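Local coordinates for topoisomerase I-like protein (Leishmania donovani, PDB 2B9S), which relaxes supercoiled DNA as the large chain of a heterodimeric type IB topoisomerase, probably by transiently nicking one strand and rejoining it, at residues R322-F325 against I331-Q334; C143-R148 against V229-S234; P54-V59 against D90-P95; R156-G161 against A216-S221. All blocks are in the same frame, centred on the assembly; numbering follows the deposited sequence.

Contact 1: R322-F325 against I331-Q334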
loop_
_atom_site.group_PDB
_atom_site.type_symbol
_atom_site.label_atom_id
_atom_site.label_comp_id
_atom_site.label_asym_id
_atom_site.label_seq_id
_atom_site.Cartn_x
_atom_site.Cartn_y
_atom_site.Cartn_z
ATOM N N ARG D 322 11.088 -23.564 -10.729
ATOM C CA ARG D 322 10.774 -22.328 -11.432
ATOM C C ARG D 322 9.399 -21.778 -10.992
ATOM O O ARG D 322 8.349 -22.364 -11.316
ATOM C CB ARG D 322 10.761 -22.570 -12.933
ATOM C CG ARG D 322 10.494 -21.331 -13.741
ATOM C CD ARG D 322 10.869 -21.540 -15.185
ATOM N NE ARG D 322 12.317 -21.672 -15.353
ATOM C CZ ARG D 322 12.925 -22.086 -16.471
ATOM N NH1 ARG D 322 12.223 -22.425 -17.546
ATOM N NH2 ARG D 322 14.251 -22.175 -16.506
ATOM N N PHE D 323 9.434 -20.656 -10.266
ATOM C CA PHE D 323 8.248 -19.869 -9.878
ATOM C C PHE D 323 7.877 -18.861 -10.977
ATOM O O PHE D 323 8.743 -18.166 -11.497
ATOM C CB PHE D 323 8.542 -19.082 -8.595
ATOM C CG PHE D 323 8.682 -19.936 -7.361
ATOM C CD1 PHE D 323 7.615 -20.086 -6.484
ATOM C CD2 PHE D 323 9.885 -20.576 -7.068
ATOM C CE1 PHE D 323 7.730 -20.861 -5.340
ATOM C CE2 PHE D 323 10.008 -21.355 -5.936
ATOM C CZ PHE D 323 8.930 -21.504 -5.070
ATOM N N ASP D 324 6.600 -18.772 -11.329
ATOM C CA ASP D 324 6.136 -17.692 -12.217
ATOM C C ASP D 324 4.698 -17.312 -11.884
ATOM O O ASP D 324 3.751 -18.057 -12.172
ATOM C CB ASP D 324 6.280 -18.086 -13.689
ATOM C CG ASP D 324 5.987 -16.936 -14.652
ATOM O OD1 ASP D 324 5.666 -15.795 -14.223
ATOM O OD2 ASP D 324 6.078 -17.189 -15.866
ATOM N N PHE D 325 4.531 -16.163 -11.242
ATOM C CA PHE D 325 3.197 -15.770 -10.763
ATOM C C PHE D 325 3.080 -14.275 -10.551
ATOM O O PHE D 325 4.087 -13.581 -10.357
ATOM C CB PHE D 325 2.828 -16.548 -9.479
ATOM C CG PHE D 325 3.664 -16.191 -8.275
ATOM C CD1 PHE D 325 3.364 -15.058 -7.509
ATOM C CD2 PHE D 325 4.742 -16.998 -7.890
ATOM C CE1 PHE D 325 4.147 -14.714 -6.369
ATOM C CE2 PHE D 325 5.541 -16.673 -6.771
ATOM C CZ PHE D 325 5.234 -15.528 -6.002
ATOM N N ILE D 331 2.522 -7.507 -9.774
ATOM C CA ILE D 331 3.945 -7.540 -10.110
ATOM C C ILE D 331 4.321 -8.996 -10.233
ATOM O O ILE D 331 4.006 -9.806 -9.360
ATOM C CB ILE D 331 4.826 -6.814 -9.025
ATOM C CG1 ILE D 331 4.416 -5.333 -8.853
ATOM C CG2 ILE D 331 6.327 -6.978 -9.299
ATOM C CD1 ILE D 331 4.343 -4.493 -10.146
ATOM N N ARG D 332 4.966 -9.325 -11.344
ATOM C CA ARG D 332 5.340 -10.685 -11.660
ATOM C C ARG D 332 6.546 -11.133 -10.844
ATOM O O ARG D 332 7.506 -10.396 -10.674
ATOM C CB ARG D 332 5.614 -10.805 -13.168
ATOM C CG ARG D 332 5.837 -12.219 -13.677
ATOM C CD ARG D 332 6.118 -12.174 -15.153
ATOM N NE ARG D 332 6.221 -13.507 -15.762
ATOM C CZ ARG D 332 6.288 -13.735 -17.075
ATOM N NH1 ARG D 332 6.258 -12.724 -17.932
ATOM N NH2 ARG D 332 6.389 -14.977 -17.541
ATOM N N TYR D 333 6.455 -12.334 -10.294
ATOM C CA TYR D 333 7.561 -12.945 -9.601
ATOM C C TYR D 333 8.056 -14.089 -10.490
ATOM O O TYR D 333 7.298 -15.019 -10.785
ATOM C CB TYR D 333 7.111 -13.448 -8.226
ATOM C CG TYR D 333 8.220 -14.064 -7.404
ATOM C CD1 TYR D 333 8.614 -15.391 -7.620
ATOM C CD2 TYR D 333 8.879 -13.332 -6.420
ATOM C CE1 TYR D 333 9.611 -15.974 -6.888
ATOM C CE2 TYR D 333 9.897 -13.910 -5.672
ATOM C CZ TYR D 333 10.257 -15.245 -5.914
ATOM O OH TYR D 333 11.262 -15.867 -5.202
ATOM N N GLN D 334 9.314 -13.988 -10.925
ATOM C CA GLN D 334 9.979 -14.995 -11.741
ATOM C C GLN D 334 11.285 -15.335 -11.065
ATOM O O GLN D 334 12.117 -14.455 -10.837
ATOM C CB GLN D 334 10.275 -14.463 -13.143
ATOM C CG GLN D 334 9.096 -14.511 -14.090
ATOM C CD GLN D 334 9.411 -13.911 -15.449
ATOM O OE1 GLN D 334 9.614 -12.699 -15.584
ATOM N NE2 GLN D 334 9.423 -14.749 -16.466
#
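Phe325 and Tyr333 face each other as a hydrogen-bonded pair of the antiparallel hairpin formed by strands 320-326 and 332-338. Two backbone bonds tie them, Phe325 N to Tyr333 O and Tyr333 N to Phe325 O, the latter at 2.7 Å. On their side of the sheet the packing is close. Their rings run side by side with planes 15° apart but slid until they barely overlap, so that Tyr333 CB lies over the Phe325 face, 3.8 Å from its centroid, while Phe325 CE2 comes within 3.4 Å of Tyr333 CD1. Phe323 CB meets the edge of the Tyr333 ring at CE1 (3.7 Å), and Leu287 of helix 272-287 touches both Phe323 and Tyr333. The other side, with Asp324, Arg332 and Gln334, is more exposed and polar. Arg332 reaches across with its chain extended from CG to NE and grips the carboxylate side-on: NE to Asp324 OD1 and NH2 to Asp324 OD2, both 2.8 Å. The two planes lie only 12° apart, and Gln334 NE2 sits above one guanidinium face, toward its rim. The paired bonds restrict rotation of both groups, and the opposite charges would be expected to keep Asp324 ionised at this more open surface.

Contact 2: C143-R148 against V229-S234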
loop_
_atom_site.group_PDB
_atom_site.type_symbol
_atom_site.label_atom_id
_atom_site.label_comp_id
_atom_site.label_asym_id
_atom_site.label_seq_id
_atom_site.Cartn_x
_atom_site.Cartn_y
_atom_site.Cartn_z
ATOM N N CYS D 143 -2.906 17.943 13.915
ATOM C CA CYS D 143 -3.773 17.586 15.018
ATOM C C CYS D 143 -2.955 17.669 16.313
ATOM O O CYS D 143 -1.751 17.909 16.272
ATOM C CB CYS D 143 -4.358 16.177 14.805
ATOM S SG CYS D 143 -3.222 14.826 15.107
ATOM N N VAL D 144 -3.608 17.481 17.454
ATOM C CA VAL D 144 -2.906 17.450 18.726
ATOM C C VAL D 144 -3.229 16.118 19.394
ATOM O O VAL D 144 -4.366 15.854 19.780
ATOM C CB VAL D 144 -3.243 18.697 19.645
ATOM C CG1 VAL D 144 -2.512 18.611 20.982
ATOM C CG2 VAL D 144 -2.874 20.007 18.948
ATOM N N TRP D 145 -2.202 15.280 19.490
ATOM C CA TRP D 145 -2.293 13.924 20.014
ATOM C C TRP D 145 -1.545 13.930 21.333
ATOM O O TRP D 145 -0.323 14.101 21.348
ATOM C CB TRP D 145 -1.625 12.972 19.012
ATOM C CG TRP D 145 -1.592 11.506 19.379
ATOM C CD1 TRP D 145 -0.879 10.924 20.391
ATOM C CD2 TRP D 145 -2.252 10.428 18.688
ATOM N NE1 TRP D 145 -1.090 9.567 20.406
ATOM C CE2 TRP D 145 -1.914 9.230 19.363
ATOM C CE3 TRP D 145 -3.116 10.363 17.579
ATOM C CZ2 TRP D 145 -2.400 7.970 18.958
ATOM C CZ3 TRP D 145 -3.611 9.105 17.182
ATOM C CH2 TRP D 145 -3.252 7.933 17.876
ATOM N N ASP D 146 -2.277 13.733 22.430
ATOM C CA ASP D 146 -1.730 13.791 23.789
ATOM C C ASP D 146 -0.885 15.056 24.052
ATOM O O ASP D 146 0.215 14.971 24.608
ATOM C CB ASP D 146 -0.905 12.531 24.084
ATOM C CG ASP D 146 -1.762 11.316 24.381
ATOM O OD1 ASP D 146 -2.984 11.458 24.547
ATOM O OD2 ASP D 146 -1.198 10.206 24.459
ATOM N N GLY D 147 -1.386 16.213 23.617
ATOM C CA GLY D 147 -0.701 17.501 23.829
ATOM C C GLY D 147 0.394 17.850 22.833
ATOM O O GLY D 147 0.836 18.997 22.774
ATOM N N ARG D 148 0.834 16.868 22.046
ATOM C CA ARG D 148 1.844 17.090 21.008
ATOM C C ARG D 148 1.210 17.320 19.629
ATOM O O ARG D 148 0.266 16.631 19.220
ATOM C CB ARG D 148 2.829 15.936 20.965
ATOM N N VAL D 229 -8.426 8.536 7.580
ATOM C CA VAL D 229 -7.484 9.620 7.782
ATOM C C VAL D 229 -6.618 9.268 8.992
ATOM O O VAL D 229 -7.119 9.052 10.097
ATOM C CB VAL D 229 -8.205 10.949 8.011
ATOM C CG1 VAL D 229 -7.198 12.062 8.214
ATOM C CG2 VAL D 229 -9.129 11.260 6.846
ATOM N N MET D 230 -5.318 9.182 8.764
ATOM C CA MET D 230 -4.363 8.820 9.818
ATOM C C MET D 230 -3.185 9.817 9.880
ATOM O O MET D 230 -3.061 10.696 9.013
ATOM C CB MET D 230 -3.908 7.354 9.622
ATOM C CG MET D 230 -5.012 6.316 10.029
ATOM S SD MET D 230 -4.431 4.625 10.061
ATOM C CE MET D 230 -5.895 3.597 10.378
ATOM N N LEU D 231 -2.323 9.681 10.892
ATOM C CA LEU D 231 -1.175 10.605 11.066
ATOM C C LEU D 231 -0.062 10.373 10.052
ATOM O O LEU D 231 0.005 9.319 9.444
ATOM C CB LEU D 231 -0.628 10.585 12.509
ATOM C CG LEU D 231 -1.565 10.953 13.674
ATOM C CD1 LEU D 231 -0.776 11.316 14.914
ATOM C CD2 LEU D 231 -2.502 12.081 13.335
ATOM N N ALA D 232 0.769 11.391 9.845
ATOM C CA ALA D 232 1.915 11.315 8.952
ATOM C C ALA D 232 2.988 10.408 9.554
ATOM O O ALA D 232 3.022 10.218 10.762
ATOM C CB ALA D 232 2.471 12.711 8.688
ATOM N N PRO D 233 3.859 9.825 8.708
ATOM C CA PRO D 233 4.911 8.924 9.217
ATOM C C PRO D 233 5.890 9.601 10.196
ATOM O O PRO D 233 6.493 8.907 11.025
ATOM C CB PRO D 233 5.632 8.445 7.946
ATOM C CG PRO D 233 4.745 8.825 6.792
ATOM C CD PRO D 233 3.886 9.962 7.240
ATOM N N SER D 234 6.012 10.936 10.107
ATOM C CA SER D 234 6.796 11.759 11.061
ATOM C C SER D 234 6.217 11.825 12.475
ATOM O O SER D 234 6.899 12.254 13.417
ATOM C CB SER D 234 7.028 13.186 10.523
ATOM O OG SER D 234 5.822 13.935 10.414
#
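Leu231 reaches from the loop between strand 226-229 and helix 236-266 to Cys143 and Trp145, on a beta hairpin closed by a type I' turn from Trp145 to Arg148. The hairpin pairs strands 142-145 and 148-151, and its turn is held by reciprocal backbone bonds, Trp145 N to Arg148 O at 2.8 Å and Arg148 N to Trp145 O at 3.1 Å. Leu231 CB points toward the hairpin but stops short of touching it. Its CG, anti to the carbonyl carbon (chi1 -59°), carries the fork toward Cys143 and Trp145, and the methyls then part company. CD1 goes to the indole, meeting CE3 of Trp145 at 3.7 Å and CD2 of the same ring at 4.1 Å, with the leucine and tryptophan side chains crossing at a slant. CD2, the other branch of Leu231, turns to the Cys143 sulfur. All three residues are buried, and the contact between them is apolar. Val237 at the start of helix 236-266 touches both Trp145 and Leu231, while Trp22 meets the Trp145 indole edge-to-face. The hairpin is thereby packed against the link that leads from the strand into the long helix, in the family's DNA-binding fragment. The shortest approach is at the sulfur: Cys143 SG lies 3.3 Å from Leu231 CD2.

Contact 3: P54-V59 against D90-P95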
loop_
_atom_site.group_PDB
_atom_site.type_symbol
_atom_site.label_atom_id
_atom_site.label_comp_id
_atom_site.label_asym_id
_atom_site.label_seq_id
_atom_site.Cartn_x
_atom_site.Cartn_y
_atom_site.Cartn_z
ATOM N N PRO D 54 -25.440 18.145 -14.749
ATOM C CA PRO D 54 -24.105 18.234 -14.117
ATOM C C PRO D 54 -23.538 16.884 -13.606
ATOM O O PRO D 54 -22.347 16.630 -13.702
ATOM C CB PRO D 54 -24.348 19.200 -12.942
ATOM C CG PRO D 54 -25.447 20.153 -13.492
ATOM C CD PRO D 54 -26.343 19.236 -14.302
ATOM N N GLU D 55 -24.412 16.040 -13.080
ATOM C CA GLU D 55 -24.052 14.746 -12.536
ATOM C C GLU D 55 -23.633 13.758 -13.631
ATOM O O GLU D 55 -22.674 13.013 -13.452
ATOM C CB GLU D 55 -25.224 14.198 -11.710
ATOM C CG GLU D 55 -24.933 12.892 -10.964
ATOM C CD GLU D 55 -26.189 12.209 -10.427
ATOM O OE1 GLU D 55 -27.329 12.605 -10.814
ATOM O OE2 GLU D 55 -26.032 11.253 -9.634
ATOM N N GLU D 56 -24.377 13.743 -14.735
ATOM C CA GLU D 56 -24.052 12.944 -15.922
ATOM C C GLU D 56 -22.794 13.475 -16.581
ATOM O O GLU D 56 -21.959 12.704 -17.033
ATOM C CB GLU D 56 -25.198 12.980 -16.951
ATOM C CG GLU D 56 -26.491 12.354 -16.479
ATOM C CD GLU D 56 -27.699 12.774 -17.294
ATOM O OE1 GLU D 56 -27.586 13.672 -18.141
ATOM O OE2 GLU D 56 -28.786 12.210 -17.089
ATOM N N GLU D 57 -22.683 14.800 -16.639
ATOM C CA GLU D 57 -21.603 15.475 -17.314
ATOM C C GLU D 57 -20.275 15.257 -16.612
ATOM O O GLU D 57 -19.224 15.148 -17.260
ATOM C CB GLU D 57 -21.904 16.978 -17.408
ATOM C CG GLU D 57 -20.769 17.740 -18.046
ATOM C CD GLU D 57 -20.838 19.237 -17.825
ATOM O OE1 GLU D 57 -21.670 19.918 -18.470
ATOM O OE2 GLU D 57 -20.023 19.733 -17.030
ATOM N N GLU D 58 -20.319 15.253 -15.282
ATOM C CA GLU D 58 -19.122 15.056 -14.488
ATOM C C GLU D 58 -18.516 13.679 -14.765
ATOM O O GLU D 58 -17.301 13.563 -14.938
ATOM C CB GLU D 58 -19.448 15.208 -12.997
ATOM C CG GLU D 58 -18.275 14.921 -12.072
ATOM C CD GLU D 58 -18.625 15.004 -10.603
ATOM O OE1 GLU D 58 -19.810 14.778 -10.238
ATOM O OE2 GLU D 58 -17.692 15.243 -9.810
ATOM N N VAL D 59 -19.369 12.654 -14.796
ATOM C CA VAL D 59 -18.946 11.276 -15.031
ATOM C C VAL D 59 -18.492 11.022 -16.483
ATOM O O VAL D 59 -17.480 10.351 -16.709
ATOM C CB VAL D 59 -20.005 10.267 -14.513
ATOM C CG1 VAL D 59 -19.598 8.808 -14.794
ATOM C CG2 VAL D 59 -20.197 10.464 -13.013
ATOM N N ASP D 90 -29.956 6.639 -16.509
ATOM C CA ASP D 90 -31.220 5.883 -16.526
ATOM C C ASP D 90 -32.248 6.416 -15.544
ATOM O O ASP D 90 -33.354 5.898 -15.478
ATOM C CB ASP D 90 -30.997 4.391 -16.263
ATOM C CG ASP D 90 -30.396 3.656 -17.459
ATOM O OD1 ASP D 90 -30.179 4.279 -18.523
ATOM O OD2 ASP D 90 -30.139 2.437 -17.330
ATOM N N LYS D 91 -31.894 7.450 -14.786
ATOM C CA LYS D 91 -32.877 8.120 -13.924
ATOM C C LYS D 91 -33.838 8.998 -14.734
ATOM O O LYS D 91 -34.922 9.332 -14.256
ATOM C CB LYS D 91 -32.184 8.918 -12.827
ATOM C CG LYS D 91 -31.462 8.026 -11.825
ATOM C CD LYS D 91 -31.015 8.806 -10.612
ATOM C CE LYS D 91 -29.750 9.572 -10.889
ATOM N NZ LYS D 91 -29.851 10.938 -10.336
ATOM N N ARG D 92 -33.442 9.362 -15.959
ATOM C CA ARG D 92 -34.296 10.142 -16.852
ATOM C C ARG D 92 -34.357 9.500 -18.246
ATOM O O ARG D 92 -33.797 8.430 -18.446
ATOM C CB ARG D 92 -33.888 11.637 -16.881
ATOM C CG ARG D 92 -32.418 11.969 -17.211
ATOM C CD ARG D 92 -32.047 11.731 -18.688
ATOM N NE ARG D 92 -30.876 12.521 -19.039
ATOM C CZ ARG D 92 -30.732 13.218 -20.163
ATOM N NH1 ARG D 92 -31.689 13.204 -21.074
ATOM N NH2 ARG D 92 -29.631 13.942 -20.363
ATOM N N GLN D 93 -35.070 10.130 -19.184
ATOM C CA GLN D 93 -35.241 9.585 -20.537
ATOM C C GLN D 93 -34.091 10.042 -21.408
ATOM O O GLN D 93 -33.753 11.223 -21.414
ATOM C CB GLN D 93 -36.602 10.026 -21.145
ATOM N N HIS D 94 -33.474 9.111 -22.128
ATOM C CA HIS D 94 -32.299 9.425 -22.964
ATOM C C HIS D 94 -32.118 8.333 -24.005
ATOM O O HIS D 94 -32.663 7.213 -23.840
ATOM C CB HIS D 94 -31.023 9.519 -22.118
ATOM C CG HIS D 94 -30.577 8.201 -21.576
ATOM N ND1 HIS D 94 -31.053 7.683 -20.391
ATOM C CD2 HIS D 94 -29.729 7.279 -22.074
ATOM C CE1 HIS D 94 -30.512 6.496 -20.184
ATOM N NE2 HIS D 94 -29.706 6.226 -21.192
ATOM N N PRO D 95 -31.367 8.642 -25.094
ATOM C CA PRO D 95 -31.146 7.667 -26.149
ATOM C C PRO D 95 -29.836 6.827 -26.074
ATOM O O PRO D 95 -29.557 6.073 -27.020
ATOM C CB PRO D 95 -31.136 8.560 -27.401
ATOM C CG PRO D 95 -30.451 9.823 -26.920
ATOM C CD PRO D 95 -30.767 9.949 -25.441
#
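Arg92 CG stands between its backbone N and carbonyl carbon (chi1 54°), and a second bend at chi2 (72°) turns the guanidinium toward helix 54-64. Glu56, with chi1 at -64° and the chain extended beyond CG, comes to meet it. The grip is side-on and two-pronged: NE of Arg92 binds Glu56 OE2 at 2.9 Å through the syn lone pair, and NH2 of Arg92 binds Glu56 OE1 at 3.0 Å. Both bonds are nearly straight, and the flat groups lie close to coplanar. Further bonds fix the pair: Arg92 NH1 holds Gln93 O at 2.9 Å, NH2 also reaches Lys51 O, and Glu56 OE1 accepts from Thr53 N. Buried Glu56 thus has each carboxylate oxygen paired. Nearer solvent, Lys91 bends at its end and crosses Glu55 at about a right angle, a single salt bridge joining Lys91 NZ to Glu55 OE1 at 3.1 Å. With one bond and no second prong, this pair is probably held less rigidly than Glu56 and Arg92. The arrangement is a pair of adjacent salt bridges, one with a buried glutamate and one nearer solvent, joining the N-terminal turn of helix 54-64 to the loop after helix 75-89 in the DNA-binding fragment.

Contact 4: R156-G161 against A216-S221. With nucleotides of chain C.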
loop_
_atom_site.group_PDB
_atom_site.type_symbol
_atom_site.label_atom_id
_atom_site.label_comp_id
_atom_site.label_asym_id
_atom_site.label_seq_id
_atom_site.Cartn_x
_atom_site.Cartn_y
_atom_site.Cartn_z
ATOM N N ARG D 156 -7.155 15.347 2.983
ATOM C CA ARG D 156 -7.959 15.644 1.785
ATOM C C ARG D 156 -8.743 14.421 1.337
ATOM O O ARG D 156 -8.155 13.448 0.858
ATOM C CB ARG D 156 -7.080 16.101 0.627
ATOM C CG ARG D 156 -6.483 17.449 0.796
ATOM C CD ARG D 156 -5.832 17.886 -0.492
ATOM N NE ARG D 156 -4.552 18.502 -0.192
ATOM C CZ ARG D 156 -4.351 19.813 -0.122
ATOM N NH1 ARG D 156 -5.360 20.661 -0.360
ATOM N NH2 ARG D 156 -3.135 20.264 0.171
ATOM N N VAL D 157 -10.060 14.487 1.489
ATOM C CA VAL D 157 -10.970 13.433 1.064
ATOM C C VAL D 157 -10.787 13.142 -0.432
ATOM O O VAL D 157 -10.702 14.072 -1.258
ATOM C CB VAL D 157 -12.451 13.807 1.352
ATOM C CG1 VAL D 157 -13.395 12.695 0.894
ATOM C CG2 VAL D 157 -12.649 14.089 2.815
ATOM N N GLU D 158 -10.715 11.849 -0.759
ATOM C CA GLU D 158 -10.509 11.383 -2.132
ATOM C C GLU D 158 -11.593 11.959 -3.011
ATOM O O GLU D 158 -12.789 11.806 -2.680
ATOM C CB GLU D 158 -10.561 9.853 -2.209
ATOM C CG GLU D 158 -9.419 9.188 -1.500
ATOM C CD GLU D 158 -9.466 7.670 -1.598
ATOM O OE1 GLU D 158 -10.110 7.132 -2.529
ATOM O OE2 GLU D 158 -8.856 7.016 -0.730
ATOM N N PRO D 159 -11.194 12.644 -4.111
ATOM C CA PRO D 159 -12.208 13.057 -5.065
ATOM C C PRO D 159 -12.792 11.868 -5.854
ATOM O O PRO D 159 -12.140 10.819 -5.992
ATOM C CB PRO D 159 -11.473 14.064 -5.971
ATOM C CG PRO D 159 -10.017 13.776 -5.798
ATOM C CD PRO D 159 -9.839 13.115 -4.474
ATOM N N PRO D 160 -14.027 12.021 -6.346
ATOM C CA PRO D 160 -14.649 10.984 -7.166
ATOM C C PRO D 160 -13.854 10.689 -8.452
ATOM O O PRO D 160 -13.135 11.551 -8.974
ATOM C CB PRO D 160 -16.036 11.551 -7.498
ATOM C CG PRO D 160 -16.008 13.028 -7.094
ATOM C CD PRO D 160 -14.904 13.186 -6.103
ATOM N N GLY D 161 -13.983 9.470 -8.959
ATOM C CA GLY D 161 -13.276 9.139 -10.173
ATOM C C GLY D 161 -13.576 7.739 -10.618
ATOM O O GLY D 161 -14.239 6.983 -9.911
ATOM N N ALA D 216 -10.691 10.001 11.059
ATOM C CA ALA D 216 -11.916 9.926 10.276
ATOM C C ALA D 216 -11.920 8.660 9.411
ATOM O O ALA D 216 -10.857 8.101 9.111
ATOM C CB ALA D 216 -12.095 11.211 9.423
ATOM N N MET D 217 -13.121 8.219 9.022
ATOM C CA MET D 217 -13.322 6.973 8.274
ATOM C C MET D 217 -14.534 7.139 7.376
ATOM O O MET D 217 -15.514 7.777 7.756
ATOM C CB MET D 217 -13.529 5.790 9.240
ATOM C CG MET D 217 -13.758 4.401 8.607
ATOM S SD MET D 217 -15.461 4.009 8.058
ATOM C CE MET D 217 -16.321 3.820 9.616
ATOM N N TRP D 218 -14.454 6.594 6.165
ATOM C CA TRP D 218 -15.636 6.431 5.329
ATOM C C TRP D 218 -15.561 5.097 4.602
ATOM O O TRP D 218 -14.521 4.441 4.551
ATOM C CB TRP D 218 -15.849 7.598 4.368
ATOM C CG TRP D 218 -14.887 7.635 3.251
ATOM C CD1 TRP D 218 -15.037 7.054 2.022
ATOM C CD2 TRP D 218 -13.605 8.281 3.241
ATOM N NE1 TRP D 218 -13.928 7.286 1.251
ATOM C CE2 TRP D 218 -13.028 8.032 1.971
ATOM C CE3 TRP D 218 -12.885 9.039 4.186
ATOM C CZ2 TRP D 218 -11.763 8.527 1.605
ATOM C CZ3 TRP D 218 -11.611 9.528 3.820
ATOM C CH2 TRP D 218 -11.070 9.257 2.533
ATOM N N ARG D 219 -16.688 4.678 4.069
ATOM C CA ARG D 219 -16.736 3.432 3.338
ATOM C C ARG D 219 -16.758 3.756 1.836
ATOM O O ARG D 219 -17.619 4.496 1.355
ATOM C CB ARG D 219 -17.950 2.639 3.809
ATOM C CG ARG D 219 -18.018 1.224 3.306
ATOM C CD ARG D 219 -19.112 0.458 4.029
ATOM N NE ARG D 219 -18.796 0.263 5.451
ATOM C CZ ARG D 219 -18.090 -0.764 5.917
ATOM N NH1 ARG D 219 -17.615 -1.683 5.066
ATOM N NH2 ARG D 219 -17.855 -0.872 7.224
ATOM N N ASP D 220 -15.764 3.240 1.126
ATOM C CA ASP D 220 -15.567 3.529 -0.300
ATOM C C ASP D 220 -16.590 2.789 -1.187
ATOM O O ASP D 220 -16.900 1.637 -0.934
ATOM C CB ASP D 220 -14.109 3.206 -0.675
ATOM C CG ASP D 220 -13.928 2.844 -2.132
ATOM O OD1 ASP D 220 -13.609 3.760 -2.909
ATOM O OD2 ASP D 220 -14.069 1.637 -2.481
ATOM N N SER D 221 -17.120 3.463 -2.212
ATOM C CA SER D 221 -18.243 2.924 -2.991
ATOM C C SER D 221 -17.906 1.816 -3.994
ATOM O O SER D 221 -18.796 1.065 -4.395
ATOM C CB SER D 221 -18.982 4.044 -3.712
ATOM O OG SER D 221 -18.162 4.623 -4.711
ATOM P P DT C 12 -6.591 10.417 -4.153
ATOM O OP1 DT C 12 -7.667 10.719 -5.116
ATOM O OP2 DT C 12 -6.665 10.947 -2.769
ATOM O "O5'" DT C 12 -6.457 8.829 -4.090
ATOM C "C5'" DT C 12 -6.400 8.006 -5.285
ATOM C "C4'" DT C 12 -6.049 6.592 -4.877
ATOM O "O4'" DT C 12 -4.715 6.598 -4.330
ATOM C "C3'" DT C 12 -6.912 5.917 -3.797
ATOM O "O3'" DT C 12 -7.048 4.510 -4.118
ATOM C "C2'" DT C 12 -6.085 6.027 -2.515
ATOM C "C1'" DT C 12 -4.743 5.787 -3.188
ATOM N N1 DT C 12 -3.583 5.889 -2.294
ATOM C C2 DT C 12 -2.487 5.108 -2.577
ATOM O O2 DT C 12 -2.418 4.387 -3.555
ATOM N N3 DT C 12 -1.484 5.218 -1.644
ATOM C C4 DT C 12 -1.493 5.999 -0.504
ATOM O O4 DT C 12 -0.551 6.024 0.272
ATOM C C5 DT C 12 -2.673 6.774 -0.271
ATOM C C7 DT C 12 -2.751 7.756 0.861
ATOM C C6 DT C 12 -3.648 6.674 -1.153
#
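Apolar packing between Val157, Glu158 and Trp218 joins the loop 156-161 to strand 216-219. With chi1 at 72°, Trp218 turns its indole toward the loop, the six-membered ring leading. Val157 lies over one face of the ring, its CG1 4.5 Å from Trp218 CH2, a loose approach. Glu158 arrives instead at the rim: the methylene CG is near the ring plane, 3.9 Å from Trp218 CZ2, and the carboxylate stands at 82° to the indole. Val179 touches both Val157 and Trp218.

Strand 216-219 is an inner strand of the mixed sheet with strands 185-187, 205-207 and 226-229, so the indole projects from this sheet of the DNA-binding fragment to meet the loop that runs beside the bound DNA.

The polar interactions centre on the end of Glu158. Its chain, extended beyond CG, gives each carboxylate oxygen a lysine partner in a salt bridge, OE1 Lys176 and OE2 Lys227. The lysines probably ease the proximity of Asp220, whose OD1 is 4.9 Å from Glu158 OE1 and has its own weak, long ion pair with Lys227. The residue after Trp218, Arg219, forms a salt bridge through NH2 with a phosphate of the DNA.

DT12 of chain C is met by van der Waals approach. Glu158 OE2 comes within 3.4 Å of C2' of DT12, alongside the sugar, and Glu158 CG is 3.5 Å from the phosphate oxygen OP2 of that nucleotide. Pro159 touches the same phosphate, its CD 3.3 Å from OP1 of DT12.

Contacts 2 and 4 are buried and largely apolar, whereas contacts 1 and 3 are partly buried and carry salt bridges between their own two segments. Contact 1 stands apart in the catalytic core, its centre about 39 Å from that of contact 2; it alone pairs neighbouring strands, so backbone bonds supplement its side chains. The other three lie in the DNA-binding fragment. Contacts 2 and 4 meet where Val229 N approaches Ala216 O at 2.9 Å, a probable hydrogen bond between adjacent strands of one sheet. Contact 3, farther out, touches contact 4 where Glu58 packs on Pro160. DT12 of chain C lies against contact 4, while contact 3 remains about 12 Å from the DNA at its nearest atoms.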